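Local coordinates for thermotoga maritima TmcAL (Thermotoga maritima, PDB 5Y0S), which belongs to the HIGH nucleotidyl transferase family of the HUP clan and carries a Rossmann-like alpha/beta domain, at residues R25-P30 / R187-K192. Residues are numbered along the deposited sequence; the frame is centred on the assembly and turned at random.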
ATOM      1  N   ARG A  25     -20.916 -35.395  11.948  1.00 26.28           N
ATOM      2  CA  ARG A  25     -22.288 -35.626  11.513  1.00 24.76           C
ATOM      3  C   ARG A  25     -22.813 -36.957  12.045  1.00 28.45           C
ATOM      4  O   ARG A  25     -23.960 -37.047  12.475  1.00 27.23           O
ATOM      5  CB  ARG A  25     -22.385 -35.582   9.982  1.00 19.94           C
ATOM      6  CG  ARG A  25     -21.984 -34.208   9.389  1.00 25.60           C
ATOM      7  CD  ARG A  25     -21.781 -34.275   7.873  1.00 29.34           C
ATOM      8  NE  ARG A  25     -23.004 -34.640   7.174  1.00 36.58           N
ATOM      9  CZ  ARG A  25     -23.051 -35.467   6.135  1.00 40.22           C
ATOM     10  NH1 ARG A  25     -21.935 -36.013   5.674  1.00 33.74           N
ATOM     11  NH2 ARG A  25     -24.217 -35.751   5.562  1.00 40.84           N
ATOM     12  N   GLU A  26     -21.974 -37.988  12.018  1.00 25.40           N
ATOM     13  CA  GLU A  26     -22.356 -39.286  12.576  1.00 27.58           C
ATOM     14  C   GLU A  26     -22.608 -39.236  14.088  1.00 29.23           C
ATOM     15  O   GLU A  26     -23.487 -39.930  14.600  1.00 30.58           O
ATOM     16  CB  GLU A  26     -21.273 -40.321  12.284  1.00 38.62           C
ATOM     17  CG  GLU A  26     -21.163 -40.720  10.827  1.00 43.99           C
ATOM     18  CD  GLU A  26     -22.410 -41.432  10.317  1.00 51.29           C
ATOM     19  OE1 GLU A  26     -23.151 -42.027  11.138  1.00 49.05           O
ATOM     20  OE2 GLU A  26     -22.643 -41.392   9.091  1.00 49.82           O
ATOM     21  N   LEU A  27     -21.812 -38.438  14.799  1.00 26.36           N
ATOM     22  CA  LEU A  27     -21.953 -38.295  16.252  1.00 28.28           C
ATOM     23  C   LEU A  27     -23.288 -37.650  16.632  1.00 23.13           C
ATOM     24  O   LEU A  27     -24.044 -38.163  17.455  1.00 23.93           O
ATOM     25  CB  LEU A  27     -20.795 -37.463  16.826  1.00 23.28           C
ATOM     26  CG  LEU A  27     -20.887 -37.128  18.320  1.00 26.97           C
ATOM     27  CD1 LEU A  27     -20.804 -38.369  19.170  1.00 25.29           C
ATOM     28  CD2 LEU A  27     -19.788 -36.152  18.727  1.00 27.06           C
ATOM     29  N   VAL A  28     -23.547 -36.498  16.041  1.00 21.88           N
ATOM     30  CA  VAL A  28     -24.714 -35.684  16.374  1.00 30.19           C
ATOM     31  C   VAL A  28     -26.005 -36.065  15.606  1.00 27.75           C
ATOM     32  O   VAL A  28     -27.111 -35.808  16.070  1.00 24.35           O
ATOM     33  CB  VAL A  28     -24.365 -34.199  16.143  1.00 25.97           C
ATOM     34  CG1 VAL A  28     -25.584 -33.311  16.278  1.00 33.94           C
ATOM     35  CG2 VAL A  28     -23.278 -33.773  17.143  1.00 25.97           C
ATOM     36  N   LYS A  29     -25.862 -36.725  14.461  1.00 31.63           N
ATOM     37  CA  LYS A  29     -27.009 -37.020  13.589  1.00 26.09           C
ATOM     38  C   LYS A  29     -27.937 -35.814  13.377  1.00 30.76           C
ATOM     39  O   LYS A  29     -29.109 -35.854  13.735  1.00 28.24           O
ATOM     40  CB  LYS A  29     -27.816 -38.185  14.160  1.00 27.87           C
ATOM     41  CG  LYS A  29     -27.038 -39.499  14.208  1.00 37.77           C
ATOM     42  CD  LYS A  29     -27.803 -40.582  14.953  1.00 49.89           C
ATOM     43  CE  LYS A  29     -26.953 -41.829  15.097  1.00 53.91           C
ATOM     44  NZ  LYS A  29     -26.305 -42.164  13.792  1.00 60.40           N
ATOM     45  N   PRO A  30     -27.405 -34.730  12.809  1.00 25.63           N
ATOM     46  CA  PRO A  30     -28.221 -33.531  12.563  1.00 28.02           C
ATOM     47  C   PRO A  30     -29.115 -33.654  11.327  1.00 29.90           C
ATOM     48  O   PRO A  30     -28.860 -34.483  10.439  1.00 26.30           O
ATOM     49  CB  PRO A  30     -27.168 -32.439  12.351  1.00 21.00           C
ATOM     50  CG  PRO A  30     -26.040 -33.189  11.648  1.00 26.38           C
ATOM     51  CD  PRO A  30     -26.018 -34.563  12.338  1.00 25.62           C
ATOM     52  N   ARG A 187     -25.093 -26.771  22.252  1.00 25.25           N
ATOM     53  CA  ARG A 187     -24.387 -27.861  22.918  1.00 26.17           C
ATOM     54  C   ARG A 187     -23.081 -28.099  22.180  1.00 32.36           C
ATOM     55  O   ARG A 187     -23.081 -28.301  20.957  1.00 30.45           O
ATOM     56  CB  ARG A 187     -25.224 -29.146  22.938  1.00 22.76           C
ATOM     57  CG  ARG A 187     -26.530 -29.012  23.696  1.00 35.94           C
ATOM     58  CD  ARG A 187     -27.403 -30.263  23.509  1.00 40.93           C
ATOM     59  NE  ARG A 187     -27.796 -30.478  22.115  1.00 37.95           N
ATOM     60  CZ  ARG A 187     -29.037 -30.355  21.669  1.00 40.73           C
ATOM     61  NH1 ARG A 187     -30.005 -30.015  22.503  1.00 38.21           N
ATOM     62  NH2 ARG A 187     -29.318 -30.589  20.393  1.00 45.97           N
ATOM     63  N   PHE A 188     -21.981 -28.078  22.925  1.00 26.74           N
ATOM     64  CA  PHE A 188     -20.642 -28.262  22.356  1.00 32.90           C
ATOM     65  C   PHE A 188     -20.109 -29.671  22.573  1.00 29.03           C
ATOM     66  O   PHE A 188     -20.308 -30.262  23.633  1.00 30.69           O
ATOM     67  CB  PHE A 188     -19.670 -27.230  22.945  1.00 29.25           C
ATOM     68  CG  PHE A 188     -19.858 -25.850  22.389  1.00 28.29           C
ATOM     69  CD1 PHE A 188     -20.756 -24.969  22.975  1.00 28.93           C
ATOM     70  CD2 PHE A 188     -19.147 -25.440  21.269  1.00 23.12           C
ATOM     71  CE1 PHE A 188     -20.942 -23.700  22.447  1.00 31.24           C
ATOM     72  CE2 PHE A 188     -19.314 -24.166  20.741  1.00 26.31           C
ATOM     73  CZ  PHE A 188     -20.217 -23.296  21.324  1.00 31.92           C
ATOM     74  N   HIS A 189     -19.448 -30.212  21.552  1.00 28.58           N
ATOM     75  CA  HIS A 189     -18.907 -31.571  21.607  1.00 28.88           C
ATOM     76  C   HIS A 189     -17.477 -31.563  21.075  1.00 29.80           C
ATOM     77  O   HIS A 189     -17.153 -30.756  20.205  1.00 29.03           O
ATOM     78  CB  HIS A 189     -19.727 -32.561  20.770  1.00 30.75           C
ATOM     79  CG  HIS A 189     -21.213 -32.408  20.887  1.00 36.18           C
ATOM     80  ND1 HIS A 189     -22.016 -33.374  21.455  1.00 36.78           N
ATOM     81  CD2 HIS A 189     -22.047 -31.427  20.465  1.00 31.07           C
ATOM     82  CE1 HIS A 189     -23.277 -32.982  21.401  1.00 35.92           C
ATOM     83  NE2 HIS A 189     -23.321 -31.801  20.811  1.00 30.51           N
ATOM     84  N   THR A 190     -16.631 -32.461  21.582  1.00 26.37           N
ATOM     85  CA  THR A 190     -15.300 -32.637  21.032  1.00 26.20           C
ATOM     86  C   THR A 190     -15.234 -33.972  20.303  1.00 32.66           C
ATOM     87  O   THR A 190     -15.968 -34.916  20.625  1.00 29.62           O
ATOM     88  CB  THR A 190     -14.153 -32.613  22.112  1.00 36.25           C
ATOM     89  OG1 THR A 190     -14.194 -33.807  22.909  1.00 37.85           O
ATOM     90  CG2 THR A 190     -14.250 -31.421  23.015  1.00 28.92           C
ATOM     91  N   ILE A 191     -14.365 -34.033  19.302  1.00 30.04           N
ATOM     92  CA  ILE A 191     -13.896 -35.295  18.772  1.00 33.16           C
ATOM     93  C   ILE A 191     -12.376 -35.215  18.764  1.00 37.23           C
ATOM     94  O   ILE A 191     -11.803 -34.120  18.695  1.00 33.74           O
ATOM     95  CB  ILE A 191     -14.444 -35.585  17.361  1.00 34.73           C
ATOM     96  CG1 ILE A 191     -14.088 -34.437  16.407  1.00 32.99           C
ATOM     97  CG2 ILE A 191     -15.943 -35.790  17.430  1.00 32.70           C
ATOM     98  CD1 ILE A 191     -14.483 -34.690  14.937  1.00 34.29           C
ATOM     99  N   LYS A 192     -11.726 -36.364  18.865  1.00 38.14           N
ATOM    100  CA  LYS A 192     -10.278 -36.403  18.947  1.00 40.43           C
ATOM    101  C   LYS A 192      -9.684 -36.123  17.571  1.00 50.53           C
ATOM    102  O   LYS A 192     -10.014 -36.802  16.584  1.00 43.67           O
ATOM    103  CB  LYS A 192      -9.803 -37.768  19.480  1.00 44.00           C
ATOM    104  CG  LYS A 192      -8.289 -37.957  19.543  1.00 52.12           C
ATOM    105  CD  LYS A 192      -7.725 -37.456  20.863  1.00 53.66           C
ATOM    106  CE  LYS A 192      -6.247 -37.787  21.021  1.00 49.96           C
ATOM    107  NZ  LYS A 192      -5.390 -36.857  20.237  1.00 62.63           N
TER
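Leu-27, in the last turn of helix 15-28, reaches strand 187-192 with one methyl, CD2. Its CG stands anti to the backbone N (chi1 175°), which carries the branch out from the helix toward the strand. CD2 lies 4.1 Å from His-189 CB and equally 4.1 Å from Ile-191 CG2. It therefore rests between two side chains two residues apart on the same side of the strand. Against the imidazole ring it comes in obliquely. Leu-27 and Ile-191 run past each other in opposite directions. The carbonyl of Thr-190 comes near the same methyl, with O 4.4 Å from CD2.

Val-28 is the buried member of the contact. Its CG2 sits over the centre of one face of the His-189 ring, 4.2 Å from the centroid and only 10° off the ring normal. This is a CH-pi contact. The His-189 CG is anti to the carbonyl carbon (chi1 -42°), and the ring is thereby brought across to the valine. NE2 of the same ring is hydrogen-bonded to Asp-98, so the imidazole is fixed by a carboxylate as well as packed on one face. Val-28 also touches Val-100 of the neighbouring strand.

Lys-29 is the first residue past the helix, where phi turns positive. Its N still bonds to Arg-25 O at 2.8 Å, which closes the final turn carrying Leu-27 and Val-28. Pro-30 then leads on toward strand 32-38 and touches Leu-4 of strand 3-8.

Strand 187-192 pairs in parallel with 98-103, which pairs in parallel with 3-8. Helix 15-28 links strands 3-8 and 32-38 in a beta-alpha-beta crossover, and its C-terminal end packs on the sheet here. Such helix-on-parallel-sheet packing is characteristic of the Rossmann-like HUP fold.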